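Local coordinates for response regulator CheY-like protein (Mesorhizobium loti, PDB 3SNK) that forms the CheY-like receiver domain of a pilus assembly protein whose remaining part is probably an ATP-binding and ATP-hydrolysing P-loop domain, at residues A[15-20]-A[40-45]; A[31-36]-A[121-126]; A[45-50]-A[70-75]; A[52-57]-A[83-88]; A[65-70]-A[90-95]. All coordinates share one frame; numbering follows the deposited sequence.

Interaction 1: residues A[15-20]-A[40-45]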
# COMPACT_ATOMS: atom_id res chain seq x y z
N LYS A 15 7.53 9.96 9.22
CA LYS A 15 6.94 9.82 7.90
C LYS A 15 5.65 9.02 7.98
O LYS A 15 5.66 7.83 8.31
CB LYS A 15 7.93 9.15 6.92
CG LYS A 15 7.50 9.27 5.47
CD LYS A 15 8.48 8.59 4.56
CE LYS A 15 8.47 9.21 3.19
NZ LYS A 15 9.55 8.65 2.34
N GLN A 16 4.53 9.67 7.63
CA GLN A 16 3.22 9.04 7.63
C GLN A 16 3.15 7.92 6.59
O GLN A 16 3.62 8.06 5.46
CB GLN A 16 2.11 10.08 7.39
CG GLN A 16 1.76 10.88 8.65
CD GLN A 16 0.96 12.14 8.37
OE1 GLN A 16 -0.02 12.16 7.62
NE2 GLN A 16 1.35 13.24 9.01
N VAL A 17 2.60 6.80 7.01
CA VAL A 17 2.40 5.59 6.22
C VAL A 17 0.92 5.23 6.33
O VAL A 17 0.39 5.06 7.44
CB VAL A 17 3.34 4.42 6.66
CG1 VAL A 17 3.14 3.18 5.78
CG2 VAL A 17 4.81 4.83 6.66
N ALA A 18 0.24 5.17 5.17
CA ALA A 18 -1.15 4.72 5.12
C ALA A 18 -1.13 3.28 4.64
O ALA A 18 -0.55 2.99 3.60
CB ALA A 18 -2.00 5.63 4.22
N LEU A 19 -1.63 2.36 5.46
CA LEU A 19 -1.69 0.93 5.15
C LEU A 19 -3.16 0.52 4.95
O LEU A 19 -4.02 0.87 5.78
CB LEU A 19 -1.02 0.17 6.32
CG LEU A 19 -1.09 -1.36 6.33
CD1 LEU A 19 -0.34 -1.95 5.19
CD2 LEU A 19 -0.50 -1.90 7.63
N PHE A 20 -3.44 -0.18 3.83
CA PHE A 20 -4.79 -0.64 3.46
C PHE A 20 -4.73 -2.12 3.22
O PHE A 20 -3.93 -2.55 2.40
CB PHE A 20 -5.33 0.10 2.19
CG PHE A 20 -5.41 1.59 2.38
CD1 PHE A 20 -6.48 2.16 3.06
CD2 PHE A 20 -4.39 2.42 1.93
CE1 PHE A 20 -6.51 3.53 3.32
CE2 PHE A 20 -4.46 3.80 2.13
CZ PHE A 20 -5.51 4.34 2.84
N TYR A 40 8.42 6.09 11.51
CA TYR A 40 7.17 6.06 10.73
C TYR A 40 5.91 6.21 11.59
O TYR A 40 5.80 5.58 12.64
CB TYR A 40 7.10 4.76 9.90
CG TYR A 40 8.25 4.60 8.93
CD1 TYR A 40 8.46 5.52 7.90
CD2 TYR A 40 9.14 3.54 9.04
CE1 TYR A 40 9.53 5.39 7.02
CE2 TYR A 40 10.21 3.39 8.15
CZ TYR A 40 10.41 4.33 7.15
OH TYR A 40 11.44 4.20 6.25
N ASP A 41 4.99 7.08 11.14
CA ASP A 41 3.68 7.32 11.76
C ASP A 41 2.68 6.52 10.92
O ASP A 41 2.21 7.00 9.89
CB ASP A 41 3.36 8.84 11.83
CG ASP A 41 2.05 9.21 12.51
OD1 ASP A 41 1.81 8.75 13.65
OD2 ASP A 41 1.28 10.01 11.92
N VAL A 42 2.43 5.25 11.31
CA VAL A 42 1.64 4.29 10.53
C VAL A 42 0.13 4.25 10.90
O VAL A 42 -0.22 3.89 12.00
CB VAL A 42 2.27 2.89 10.65
CG1 VAL A 42 1.53 1.88 9.79
CG2 VAL A 42 3.75 2.93 10.27
N ARG A 43 -0.75 4.57 9.93
CA ARG A 43 -2.22 4.49 10.06
C ARG A 43 -2.66 3.23 9.29
O ARG A 43 -2.17 2.99 8.19
CB ARG A 43 -2.85 5.79 9.51
CG ARG A 43 -4.34 5.73 9.17
CD ARG A 43 -4.93 7.07 8.71
NE ARG A 43 -4.13 7.76 7.68
CZ ARG A 43 -4.37 7.71 6.37
NH1 ARG A 43 -5.37 6.97 5.90
NH2 ARG A 43 -3.61 8.39 5.53
N VAL A 44 -3.57 2.43 9.87
CA VAL A 44 -4.03 1.17 9.27
C VAL A 44 -5.56 1.26 8.97
O VAL A 44 -6.31 1.81 9.79
CB VAL A 44 -3.68 -0.02 10.22
CG1 VAL A 44 -4.16 -1.35 9.68
CG2 VAL A 44 -2.17 -0.08 10.47
N SER A 45 -6.00 0.72 7.81
CA SER A 45 -7.40 0.77 7.34
C SER A 45 -7.77 -0.43 6.45
O SER A 45 -6.88 -1.12 5.97
CB SER A 45 -7.64 2.05 6.53
OG SER A 45 -7.28 3.23 7.22
O HOH W 1 -4.74 3.98 6.15
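K15 to F20 and Y40 to S45 pair residue for residue as parallel strands, their segment axes 23° apart and 4.4 Å at closest approach. Five backbone bonds form the ladder: D41 N to K15 O, V17 N to D41 O, R43 N to V17 O, L19 N to R43 O and S45 N to L19 O. The third is the straightest, 2.8 Å from R43 N to V17 O.

On one face, K15 lies beside the Y40 ring, K15 CB being 3.8 Å from Y40 CD1, and CG2 of V17 reaches the same ring carbon obliquely. Further along, L19 CD2 and V44 CG2 meet at 3.8 Å, the two side chains pointing the same way. The other face is more polar. R43 bends at chi3 (48°), which places CZ, and the guanidinium lays one face over the A18 methyl, R43 NH2 to A18 CB being 3.5 Å. The F20 ring is turned 70° from that plane, and its CD1 lies 3.7 Å from S45 CB. Q16 lies alongside D41, and its OE1 accepts from R59 N, in the loop before strand 62-68. A water donates to L19 O and also bonds S45 OG.

The cross-strand cohesion is thus mainly backbone bonding, with apolar packing on the face turned to helices 24-36 and 120-129 and a charged arginine flattened on carbon on the opposite face.

Interaction 2: residues A[31-36]-A[121-126]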
# COMPACT_ATOMS: atom_id res chain seq x y z
N ALA A 31 2.42 -3.16 10.45
CA ALA A 31 2.42 -2.02 11.37
C ALA A 31 3.49 -2.20 12.45
O ALA A 31 4.20 -1.24 12.74
CB ALA A 31 1.06 -1.81 12.00
N THR A 32 3.64 -3.42 13.00
CA THR A 32 4.65 -3.73 14.01
C THR A 32 6.06 -3.48 13.44
O THR A 32 6.88 -2.85 14.10
CB THR A 32 4.48 -5.16 14.52
OG1 THR A 32 3.17 -5.30 15.06
CG2 THR A 32 5.48 -5.52 15.61
N ARG A 33 6.35 -4.02 12.25
CA ARG A 33 7.67 -3.88 11.61
C ARG A 33 8.07 -2.43 11.41
O ARG A 33 9.21 -2.06 11.73
CB ARG A 33 7.71 -4.59 10.24
CG ARG A 33 8.07 -6.06 10.37
CD ARG A 33 8.29 -6.75 9.04
NE ARG A 33 8.51 -8.19 9.22
CZ ARG A 33 7.69 -9.14 8.77
NH1 ARG A 33 6.60 -8.82 8.07
NH2 ARG A 33 7.98 -10.42 8.99
N LEU A 34 7.16 -1.63 10.89
CA LEU A 34 7.44 -0.23 10.56
C LEU A 34 7.48 0.64 11.80
O LEU A 34 8.32 1.54 11.86
CB LEU A 34 6.42 0.31 9.54
CG LEU A 34 6.46 -0.31 8.13
CD1 LEU A 34 5.48 0.42 7.19
CD2 LEU A 34 7.87 -0.26 7.50
N ASP A 35 6.61 0.37 12.79
CA ASP A 35 6.59 1.09 14.05
C ASP A 35 7.84 0.78 14.89
O ASP A 35 8.27 1.65 15.65
CB ASP A 35 5.30 0.82 14.85
CG ASP A 35 4.11 1.69 14.41
OD1 ASP A 35 4.32 2.60 13.60
OD2 ASP A 35 2.99 1.47 14.92
N ALA A 36 8.44 -0.44 14.76
CA ALA A 36 9.68 -0.80 15.47
C ALA A 36 10.87 0.03 14.94
O ALA A 36 11.81 0.29 15.68
CB ALA A 36 9.97 -2.29 15.35
N LYS A 121 12.86 -8.12 5.23
CA LYS A 121 13.83 -7.37 4.44
C LYS A 121 13.22 -6.67 3.21
O LYS A 121 13.52 -5.50 2.98
CB LYS A 121 14.98 -8.28 3.98
N GLU A 122 12.37 -7.38 2.42
CA GLU A 122 11.75 -6.88 1.19
C GLU A 122 10.85 -5.66 1.44
O GLU A 122 10.87 -4.74 0.63
CB GLU A 122 10.94 -8.00 0.52
CG GLU A 122 11.27 -8.19 -0.95
CD GLU A 122 10.63 -9.40 -1.61
OE1 GLU A 122 9.41 -9.60 -1.43
OE2 GLU A 122 11.35 -10.13 -2.34
N LEU A 123 10.09 -5.65 2.55
CA LEU A 123 9.24 -4.52 2.90
C LEU A 123 10.08 -3.33 3.36
O LEU A 123 9.83 -2.22 2.92
CB LEU A 123 8.21 -4.89 3.98
CG LEU A 123 7.32 -3.75 4.50
CD1 LEU A 123 6.14 -3.52 3.57
CD2 LEU A 123 6.86 -4.02 5.92
N LEU A 124 11.07 -3.57 4.25
CA LEU A 124 11.94 -2.51 4.78
C LEU A 124 12.79 -1.91 3.68
O LEU A 124 13.07 -0.72 3.74
CB LEU A 124 12.84 -3.00 5.95
CG LEU A 124 12.16 -3.75 7.13
CD1 LEU A 124 13.17 -4.09 8.22
CD2 LEU A 124 10.98 -2.98 7.71
N ASN A 125 13.17 -2.70 2.66
CA ASN A 125 13.92 -2.20 1.51
C ASN A 125 13.05 -1.26 0.68
O ASN A 125 13.51 -0.20 0.25
CB ASN A 125 14.41 -3.36 0.63
CG ASN A 125 15.65 -4.06 1.13
OD1 ASN A 125 16.03 -4.01 2.31
ND2 ASN A 125 16.31 -4.77 0.21
N ALA A 126 11.77 -1.63 0.49
CA ALA A 126 10.81 -0.85 -0.28
C ALA A 126 10.48 0.48 0.42
O ALA A 126 10.51 1.52 -0.23
CB ALA A 126 9.55 -1.65 -0.52
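The shortest polar bond within the two segments, 2.8 Å from N125 N to K121 O, is an ordinary helix bond in the turn that carries L123 and L124, the residues that meet R33 and L34. Between the two helices the interaction itself is apolar throughout. The short segment axes approach to 10.9 Å with a signed crossing angle of -53°, and the nearest alpha carbons, those of L34 and L124, are still 7.7 Å apart, so the gap is spanned by side chains, chiefly leucine methyl groups.

One branch of L34 carries most of the meeting. Its CG stands anti to the carbonyl carbon (chi1 -66°), and CD2 beyond it lies 4.1 Å from L124 CD2 and 4.2 Å from L123 CD2. L34 and L124 pass alongside one another, pointing opposite ways. The CB of L123 points toward the other helix. R33 contributes carbon alone: R33 CB lies 4.4 Å from L124 CD2, and R33 CD is at the same distance from L123 CD2, while its side chain also touches L118. The wide spacing of the methyl groups and a modest buried surface describe a light, apolar junction without directional bonds.

In the receiver fold the first and last helices lie on the same face of the central sheet, and here they are 24-36 and 120-129. Beneath the junction L34 and L123 both rest on I64 of strand 62-68; L34 extends the packing to V42 on strand 40-45, and L124 reaches L37 in the loop that leaves helix 24-36.

Interaction 3: residues A[45-50]-A[70-75]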
# COMPACT_ATOMS: atom_id res chain seq x y z
N SER A 45 -6.00 0.72 7.81
CA SER A 45 -7.40 0.77 7.34
C SER A 45 -7.77 -0.43 6.45
O SER A 45 -6.88 -1.12 5.97
CB SER A 45 -7.64 2.05 6.53
OG SER A 45 -7.28 3.23 7.22
N GLU A 46 -9.09 -0.64 6.22
CA GLU A 46 -9.64 -1.65 5.30
C GLU A 46 -9.23 -1.30 3.84
O GLU A 46 -9.11 -0.12 3.52
CB GLU A 46 -11.18 -1.69 5.42
N THR A 47 -9.04 -2.33 2.98
CA THR A 47 -8.59 -2.20 1.59
C THR A 47 -9.40 -1.16 0.82
O THR A 47 -8.80 -0.29 0.18
CB THR A 47 -8.61 -3.58 0.88
OG1 THR A 47 -7.64 -4.42 1.49
CG2 THR A 47 -8.27 -3.49 -0.60
N ASP A 48 -10.73 -1.20 0.92
CA ASP A 48 -11.60 -0.28 0.19
C ASP A 48 -11.50 1.20 0.66
O ASP A 48 -11.94 2.07 -0.10
CB ASP A 48 -13.06 -0.76 0.23
CG ASP A 48 -13.31 -2.07 -0.51
OD1 ASP A 48 -12.40 -2.52 -1.27
OD2 ASP A 48 -14.42 -2.64 -0.36
N ASP A 49 -10.87 1.49 1.83
CA ASP A 49 -10.68 2.87 2.33
C ASP A 49 -9.67 3.65 1.46
O ASP A 49 -9.61 4.88 1.52
CB ASP A 49 -10.26 2.91 3.80
CG ASP A 49 -11.43 2.83 4.78
OD1 ASP A 49 -12.35 2.00 4.56
OD2 ASP A 49 -11.42 3.59 5.78
N PHE A 50 -8.90 2.91 0.65
CA PHE A 50 -7.95 3.49 -0.28
C PHE A 50 -8.69 4.36 -1.31
O PHE A 50 -8.19 5.42 -1.69
CB PHE A 50 -7.16 2.37 -0.97
CG PHE A 50 -6.30 2.83 -2.12
CD1 PHE A 50 -5.01 3.31 -1.89
CD2 PHE A 50 -6.77 2.79 -3.43
CE1 PHE A 50 -4.21 3.74 -2.95
CE2 PHE A 50 -5.97 3.24 -4.49
CZ PHE A 50 -4.69 3.71 -4.24
N GLY A 70 -6.50 -9.59 -5.64
CA GLY A 70 -6.66 -8.54 -6.65
C GLY A 70 -8.08 -8.09 -6.94
O GLY A 70 -8.35 -7.57 -8.02
N ASP A 71 -8.98 -8.27 -5.96
CA ASP A 71 -10.39 -7.90 -6.06
C ASP A 71 -10.55 -6.39 -6.33
O ASP A 71 -11.36 -6.01 -7.18
CB ASP A 71 -11.16 -8.30 -4.77
CG ASP A 71 -10.87 -9.71 -4.22
OD1 ASP A 71 -9.76 -9.92 -3.65
OD2 ASP A 71 -11.79 -10.57 -4.29
N LEU A 72 -9.75 -5.55 -5.65
CA LEU A 72 -9.78 -4.09 -5.77
C LEU A 72 -9.40 -3.61 -7.19
O LEU A 72 -9.92 -2.60 -7.62
CB LEU A 72 -8.85 -3.45 -4.72
CG LEU A 72 -9.03 -1.95 -4.47
CD1 LEU A 72 -10.29 -1.66 -3.68
CD2 LEU A 72 -7.84 -1.38 -3.74
N LEU A 73 -8.56 -4.35 -7.93
CA LEU A 73 -8.12 -3.99 -9.28
C LEU A 73 -9.24 -4.05 -10.31
O LEU A 73 -9.11 -3.49 -11.40
CB LEU A 73 -6.96 -4.88 -9.73
CG LEU A 73 -5.69 -4.81 -8.89
CD1 LEU A 73 -4.83 -6.02 -9.13
CD2 LEU A 73 -4.90 -3.51 -9.15
N GLY A 74 -10.33 -4.75 -9.97
CA GLY A 74 -11.50 -4.85 -10.82
C GLY A 74 -12.55 -3.78 -10.53
O GLY A 74 -13.60 -3.77 -11.16
N LYS A 75 -12.27 -2.89 -9.55
CA LYS A 75 -13.19 -1.81 -9.20
C LYS A 75 -13.10 -0.69 -10.25
O LYS A 75 -12.00 -0.27 -10.60
CB LYS A 75 -12.94 -1.28 -7.78
CG LYS A 75 -14.05 -1.65 -6.80
CD LYS A 75 -13.82 -3.00 -6.10
CE LYS A 75 -15.03 -3.47 -5.33
NZ LYS A 75 -15.31 -2.62 -4.13
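In segment 70-75, L72 is the first residue to meet segment 45-50, with its side chain set against T47, D48 and F50. Its CG is anti to the backbone N (chi1 -165°), and the two methyl groups divide the work. L72 CD2 packs 3.8 Å from T47 CG2 and, more loosely, 4.3 Å from F50 CD2, coming obliquely to the ring. L72 CD1 lies 3.3 Å from D48 OD1, a carboxylate oxygen set against a methyl group. An alanine here would probably open a gap beside T47 CG2 and the F50 ring where the leucine methyls had packed.

K75 follows, bent at chi2 and chi4, and crosses D48 at about a right angle; its NZ comes 3.9 Å from D48 OD2, a long salt bridge.

Both segments contain short 3-10 turns in loops near the C-terminal ends of the sheet strands, where receiver domains keep their phosphorylation site; T47 OG1 makes a weak hydrogen bond to the backbone O of D66. The leucine, buried also against L65 and I78, supplies most of the cohesion, while the long ion pair at the exposed edge is likely to add little.

Interaction 4: residues A[52-57]-A[83-88]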
# COMPACT_ATOMS: atom_id res chain seq x y z
N LYS A 52 -11.13 6.28 -1.00
CA LYS A 52 -11.54 7.56 -0.43
C LYS A 52 -10.47 8.63 -0.59
O LYS A 52 -10.78 9.82 -0.48
CB LYS A 52 -11.91 7.40 1.05
CG LYS A 52 -13.23 6.69 1.30
CD LYS A 52 -13.30 6.22 2.74
CE LYS A 52 -14.56 5.44 3.06
NZ LYS A 52 -14.69 5.19 4.52
N GLY A 53 -9.24 8.23 -0.83
CA GLY A 53 -8.13 9.16 -0.95
C GLY A 53 -7.62 9.59 0.42
O GLY A 53 -8.15 9.15 1.45
N PRO A 54 -6.60 10.47 0.48
CA PRO A 54 -6.07 10.88 1.80
C PRO A 54 -7.00 11.83 2.58
O PRO A 54 -7.61 12.71 1.97
CB PRO A 54 -4.76 11.59 1.45
CG PRO A 54 -4.89 12.00 0.04
CD PRO A 54 -5.88 11.10 -0.63
N PRO A 55 -7.10 11.71 3.92
CA PRO A 55 -7.91 12.69 4.68
C PRO A 55 -7.22 14.06 4.69
O PRO A 55 -5.99 14.12 4.57
CB PRO A 55 -8.02 12.07 6.08
CG PRO A 55 -7.42 10.69 5.97
CD PRO A 55 -6.45 10.75 4.83
N ALA A 56 -8.00 15.15 4.78
CA ALA A 56 -7.47 16.53 4.74
C ALA A 56 -6.57 16.85 5.95
O ALA A 56 -5.72 17.74 5.86
CB ALA A 56 -8.62 17.52 4.68
N ASP A 57 -6.73 16.10 7.06
CA ASP A 57 -5.96 16.26 8.29
C ASP A 57 -4.56 15.61 8.23
O ASP A 57 -3.76 15.81 9.15
CB ASP A 57 -6.75 15.68 9.49
CG ASP A 57 -7.21 14.24 9.31
OD1 ASP A 57 -8.33 14.03 8.78
OD2 ASP A 57 -6.48 13.32 9.75
N ALA A 83 -4.90 8.48 -8.21
CA ALA A 83 -4.55 9.90 -8.43
C ALA A 83 -5.00 10.80 -7.28
O ALA A 83 -4.50 11.91 -7.18
CB ALA A 83 -5.13 10.40 -9.75
N LEU A 84 -5.92 10.35 -6.40
CA LEU A 84 -6.33 11.12 -5.22
C LEU A 84 -5.15 11.25 -4.24
O LEU A 84 -5.06 12.24 -3.49
CB LEU A 84 -7.53 10.45 -4.49
CG LEU A 84 -8.88 10.43 -5.23
CD1 LEU A 84 -9.87 9.52 -4.51
CD2 LEU A 84 -9.48 11.84 -5.37
N TRP A 85 -4.27 10.25 -4.26
CA TRP A 85 -3.06 10.14 -3.43
C TRP A 85 -1.87 10.87 -4.08
O TRP A 85 -0.78 10.86 -3.53
CB TRP A 85 -2.71 8.65 -3.22
CG TRP A 85 -3.73 7.93 -2.40
CD1 TRP A 85 -4.87 7.33 -2.86
CD2 TRP A 85 -3.84 7.96 -0.98
NE1 TRP A 85 -5.61 6.86 -1.81
CE2 TRP A 85 -4.99 7.22 -0.63
CE3 TRP A 85 -3.03 8.48 0.05
CZ2 TRP A 85 -5.38 7.03 0.69
CZ3 TRP A 85 -3.39 8.24 1.37
CH2 TRP A 85 -4.56 7.54 1.68
N ALA A 86 -2.10 11.51 -5.23
CA ALA A 86 -1.12 12.28 -6.00
C ALA A 86 0.13 11.41 -6.25
O ALA A 86 -0.04 10.24 -6.58
CB ALA A 86 -0.79 13.61 -5.31
N THR A 87 1.35 11.92 -6.08
CA THR A 87 2.50 11.09 -6.40
C THR A 87 3.19 10.48 -5.17
O THR A 87 4.40 10.23 -5.21
CB THR A 87 3.51 11.86 -7.28
OG1 THR A 87 3.73 13.17 -6.75
CG2 THR A 87 3.08 11.91 -8.74
N VAL A 88 2.43 10.15 -4.13
CA VAL A 88 3.08 9.48 -3.01
C VAL A 88 3.49 8.05 -3.50
O VAL A 88 2.74 7.46 -4.29
CB VAL A 88 2.24 9.43 -1.70
CG1 VAL A 88 1.72 10.81 -1.30
CG2 VAL A 88 1.10 8.44 -1.80
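Two loops without regular structure come together where G53 and L84 bring their alpha carbons within 5.0 Å, just before the chain of the second loop makes a type II' turn from W85 to V88. G53 has a positive phi (81°), and its CA sits 3.8 Å from L84 CB, so tightly that any side chain at this glycine would collide with that atom. The next residue, P54, lays its CD 3.2 Å from L84 O.

The W85 indole lies flat under the G53-P54 link. Over one of its faces G53 C stands 3.4 Å from W85 CZ2, toward the rim. P54 CD sits above the six-membered ring of W85, 3.9 Å from its centroid and 15° off the normal, a CH-pi contact, and P54 CB reaches W85 CZ3 at 3.6 Å. At the indole nitrogen, NE1 donates to F50 O. An alanine in place of W85 would probably leave F50 O without its donor and P54 without the aromatic surface it rests on.

W85 also stacks on the F50 ring, meets F20 of strand 15-20 and touches R43 of strand 40-45 and V63 of strand 62-68, so the loop after helix 78-82 is joined to three strands of the sheet.

Interaction 5: residues A[65-70]-A[90-95]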
# COMPACT_ATOMS: atom_id res chain seq x y z
N LEU A 65 -0.59 -0.89 -0.16
CA LEU A 65 -1.89 -1.40 -0.56
C LEU A 65 -1.83 -2.92 -0.72
O LEU A 65 -1.11 -3.44 -1.57
CB LEU A 65 -2.38 -0.68 -1.83
CG LEU A 65 -3.73 -1.12 -2.42
CD1 LEU A 65 -4.90 -0.81 -1.46
CD2 LEU A 65 -3.95 -0.46 -3.76
N ASP A 66 -2.55 -3.61 0.16
CA ASP A 66 -2.67 -5.07 0.10
C ASP A 66 -3.85 -5.40 -0.80
O ASP A 66 -5.00 -5.26 -0.38
CB ASP A 66 -2.85 -5.68 1.50
CG ASP A 66 -3.05 -7.19 1.53
OD1 ASP A 66 -2.74 -7.86 0.51
OD2 ASP A 66 -3.45 -7.72 2.61
N LEU A 67 -3.56 -5.82 -2.03
CA LEU A 67 -4.55 -6.18 -3.04
C LEU A 67 -5.08 -7.60 -2.86
O LEU A 67 -6.17 -7.91 -3.35
CB LEU A 67 -3.93 -6.02 -4.43
CG LEU A 67 -3.60 -4.58 -4.82
CD1 LEU A 67 -2.57 -4.55 -5.90
CD2 LEU A 67 -4.87 -3.84 -5.25
N GLY A 68 -4.32 -8.45 -2.17
CA GLY A 68 -4.67 -9.86 -1.94
C GLY A 68 -4.79 -10.59 -3.26
O GLY A 68 -3.88 -10.52 -4.10
N GLY A 69 -5.96 -11.21 -3.48
CA GLY A 69 -6.30 -11.86 -4.74
C GLY A 69 -6.52 -10.90 -5.91
O GLY A 69 -6.70 -11.35 -7.05
N GLY A 70 -6.50 -9.59 -5.64
CA GLY A 70 -6.66 -8.54 -6.65
C GLY A 70 -8.08 -8.09 -6.94
O GLY A 70 -8.35 -7.57 -8.02
N LEU A 90 3.67 4.17 -3.82
CA LEU A 90 2.69 3.15 -3.55
C LEU A 90 3.38 1.80 -3.57
O LEU A 90 4.09 1.46 -4.52
CB LEU A 90 1.56 3.23 -4.60
CG LEU A 90 0.55 2.05 -4.67
CD1 LEU A 90 -0.25 1.94 -3.42
CD2 LEU A 90 -0.43 2.24 -5.86
N ILE A 91 3.23 1.06 -2.48
CA ILE A 91 3.83 -0.28 -2.41
C ILE A 91 2.67 -1.23 -2.54
O ILE A 91 1.74 -1.18 -1.74
CB ILE A 91 4.70 -0.52 -1.15
CG1 ILE A 91 5.94 0.40 -1.20
CG2 ILE A 91 5.14 -2.00 -1.06
CD1 ILE A 91 6.63 0.63 0.17
N ALA A 92 2.70 -2.06 -3.60
CA ALA A 92 1.61 -3.01 -3.81
C ALA A 92 2.01 -4.39 -3.33
O ALA A 92 3.12 -4.85 -3.60
CB ALA A 92 1.22 -3.05 -5.28
N VAL A 93 1.11 -5.02 -2.57
CA VAL A 93 1.28 -6.37 -2.07
C VAL A 93 0.11 -7.17 -2.62
O VAL A 93 -1.05 -6.77 -2.48
CB VAL A 93 1.39 -6.47 -0.51
CG1 VAL A 93 1.75 -7.90 -0.08
CG2 VAL A 93 2.41 -5.47 0.03
N SER A 94 0.42 -8.28 -3.26
CA SER A 94 -0.63 -9.13 -3.79
C SER A 94 -0.18 -10.55 -3.86
O SER A 94 1.02 -10.84 -3.76
CB SER A 94 -1.04 -8.65 -5.19
OG SER A 94 -0.09 -9.05 -6.17
N ASP A 95 -1.13 -11.45 -4.09
CA ASP A 95 -0.85 -12.85 -4.42
C ASP A 95 -0.64 -12.83 -5.94
O ASP A 95 -0.46 -11.74 -6.49
CB ASP A 95 -2.02 -13.75 -3.96
CG ASP A 95 -2.13 -13.85 -2.45
OD1 ASP A 95 -1.23 -14.47 -1.82
OD2 ASP A 95 -3.12 -13.32 -1.89
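L65 and A92 face each other in the parallel pairing of strands 62-68 and 90-94, the two strands of a beta-alpha-beta unit whose helix is 78-82. L65 is held through both backbone groups: L65 N bonds I91 O at 2.8 Å, and L65 O receives V93 N at 2.9 Å. Two residues further, L67 N reaches V93 O at 2.7 Å.

Side chains of successive residues in the ladder alternate between the faces. L65 CB packs 3.7 Å from L90 CD1, and L67 CD1 lies 4.1 Å from the methyl CB of A92. D66 and V93 point to the other face, where both touch F26 of helix 24-36.

This is the central part of the receiver-like sheet, and D66, late in strand 62-68, probably corresponds to the aspartate that is phosphorylated in receiver domains. Its OD2 is gripped by a salt bridge from K116 NZ and a hydrogen bond with S21 OG; OD1 has a weak bond from G68 N.

Beyond L67 the regular ladder breaks. L67 O turns back to accept G70 N, and G68, with positive phi (61°), presents its O to D95 N, the two atoms 2.9 Å apart. The O of G68 also lies 3.6 Å from S94 CB, while D95 brings its carboxylate back beside the same glycine, OD2 being 3.5 Å from G68 C. S94 holds OG in the crowded position between backbone N and carbonyl carbon (chi1 77°), from which S94 OG donates to D95 O at 2.7 Å, in the plane of that carbonyl.

How the interactions relate
Interactions 1 and 5 are strand pairings in the same parallel sheet, the first involving an outermost strand and the second buried near the centre of the chain; strands 15-20 and 62-68 are neighbours and join them, F20 O lying 2.8 Å from D66 N. Both rest on backbone bonds, whereas interactions 2, 3 and 4 depend on side-chain packing. Interaction 2 is a loose leucine junction between helices, far from interactions 3 and 4, whose centres are about 21 and 22 Å from its own. Interaction 3 shares S45 with interaction 1 and G70 with interaction 5, mixing apolar contact with a long ion pair. Interaction 4, a surface contact, is aromatic in character.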